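Local coordinates for stromal cell-derived factor 2-like protein (PDB 3MAL) that takes part in protein quality control and the unfolded protein response of the endoplasmic reticulum, in complex with a J-domain co-chaperone and the Hsp70 BiP, at residues 113-116 against 121-124. Numbering follows the deposited sequence.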
ATOM      1  N   SER A 113      -1.441  -1.717   8.787  1.00  8.07           N
ATOM      2  CA  SER A 113      -2.656  -0.999   9.177  1.00  8.10           C
ATOM      3  C   SER A 113      -2.853   0.311   8.420  1.00  8.24           C
ATOM      4  O   SER A 113      -2.033   0.702   7.559  1.00  7.94           O
ATOM      5  CB  SER A 113      -2.644  -0.701  10.697  1.00  7.60           C
ATOM      6  OG  SER A 113      -1.646   0.263  11.029  1.00  9.98           O
ATOM      7  N   CYS A 114      -3.967   0.972   8.725  1.00  8.18           N
ATOM      8  CA  CYS A 114      -4.200   2.350   8.308  1.00  8.86           C
ATOM      9  C   CYS A 114      -4.155   3.250   9.551  1.00  9.42           C
ATOM     10  O   CYS A 114      -4.873   3.009  10.531  1.00  9.41           O
ATOM     11  CB  CYS A 114      -5.540   2.493   7.548  1.00  8.54           C
ATOM     12  SG  CYS A 114      -5.291   2.594   5.732  1.00  8.65           S
ATOM     13  N   PHE A 115      -3.311   4.284   9.499  1.00  9.66           N
ATOM     14  CA  PHE A 115      -2.968   5.090  10.672  1.00 10.46           C
ATOM     15  C   PHE A 115      -3.281   6.571  10.468  1.00 11.22           C
ATOM     16  O   PHE A 115      -3.166   7.102   9.362  1.00  9.71           O
ATOM     17  CB  PHE A 115      -1.466   4.920  10.973  1.00 10.27           C
ATOM     18  CG  PHE A 115      -0.904   5.877  12.000  1.00 12.89           C
ATOM     19  CD1 PHE A 115      -0.321   7.088  11.611  1.00 10.66           C
ATOM     20  CD2 PHE A 115      -0.916   5.547  13.361  1.00 12.88           C
ATOM     21  CE1 PHE A 115       0.193   7.972  12.551  1.00 12.62           C
ATOM     22  CE2 PHE A 115      -0.379   6.415  14.307  1.00 13.30           C
ATOM     23  CZ  PHE A 115       0.180   7.622  13.906  1.00 13.46           C
ATOM     24  N   GLY A 116      -3.620   7.241  11.561  1.00 11.67           N
ATOM     25  CA  GLY A 116      -3.680   8.694  11.559  1.00 13.76           C
ATOM     26  C   GLY A 116      -4.762   9.293  10.693  1.00 15.00           C
ATOM     27  O   GLY A 116      -5.834   8.724  10.524  1.00 14.58           O
ATOM     28  N   SER A 121       0.459  12.055  10.684  1.00 17.18           N
ATOM     29  CA  SER A 121       1.246  11.098   9.919  1.00 15.99           C
ATOM     30  C   SER A 121       2.591  11.002  10.620  1.00 16.02           C
ATOM     31  O   SER A 121       3.060  11.990  11.210  1.00 16.29           O
ATOM     32  CB  SER A 121       1.418  11.589   8.465  1.00 16.01           C
ATOM     33  OG  SER A 121       2.184  10.691   7.671  1.00 13.58           O
ATOM     34  N   ASP A 122       3.203   9.821  10.603  1.00 14.94           N
ATOM     35  CA  ASP A 122       4.579   9.675  11.093  1.00 14.57           C
ATOM     36  C   ASP A 122       5.434   8.801  10.175  1.00 14.08           C
ATOM     37  O   ASP A 122       4.943   8.348   9.137  1.00 14.28           O
ATOM     38  CB  ASP A 122       4.637   9.235  12.567  1.00 14.15           C
ATOM     39  CG  ASP A 122       4.121   7.837  12.809  1.00 13.62           C
ATOM     40  OD1 ASP A 122       4.270   6.944  11.945  1.00 13.51           O
ATOM     41  OD2 ASP A 122       3.586   7.612  13.912  1.00 16.06           O
ATOM     42  N   THR A 123       6.708   8.583  10.524  1.00 13.01           N
ATOM     43  CA  THR A 123       7.601   7.766   9.662  1.00 12.01           C
ATOM     44  C   THR A 123       7.116   6.315   9.425  1.00 11.17           C
ATOM     45  O   THR A 123       7.547   5.643   8.481  1.00  9.73           O
ATOM     46  CB  THR A 123       9.077   7.748  10.152  1.00 12.23           C
ATOM     47  OG1 THR A 123       9.172   7.059  11.395  1.00 12.00           O
ATOM     48  CG2 THR A 123       9.641   9.169  10.300  1.00 14.41           C
ATOM     49  N   GLY A 124       6.226   5.829  10.289  1.00  9.99           N
ATOM     50  CA  GLY A 124       5.675   4.490  10.108  1.00  9.49           C
ATOM     51  C   GLY A 124       4.769   4.421   8.883  1.00  9.48           C
ATOM     52  O   GLY A 124       4.364   3.332   8.474  1.00  8.90           O
TER
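The ring of F115 meets the carboxylate of D122 obliquely: CZ of F115 lies 3.4 Å from OD2 of D122, and CE1 of F115 is 3.7 Å from the same oxygen. Ring and carboxylate planes are tilted by 30° to each other, while the two side chains cross at about a right angle. No hydrogen bond joins the two segments, so the touch is van der Waals packing. At the ring edge, near its plane, CE1 of F115 comes within 4.2 Å of CA of S121, the backbone rather than the hydroxyl facing the aromatic group. F115 reaches across because its CG stands anti to the backbone N (chi1 169°), extending the ring from the strand toward the loop.

D122 divides its two oxygens between two tasks. While OD2 rests by the ring, OD1 accepts the backbone N of G124 at 2.8 Å, on the anti side, tilted out of the carboxylate plane, with a bent N-H...O angle of 139°. This Asx turn limits the swing of the carboxylate and spans the start of a 3-10 segment that begins at T123. Further out, H98 stacks on the ring of F115 and also touches D122. D125 accepts hydrogen bonds from the backbone N of D122 and from OG of S121; the same OG of S121 is also hydrogen-bonded to NH1 of R87. G116, just past the strand, has a positive phi as the chain turns away into the loop. Strand 110-115 thus packs by one aromatic side chain against the returning loop that leads to barrel strand 127-131, a surface connection within the second MIR motif of this beta-trefoil.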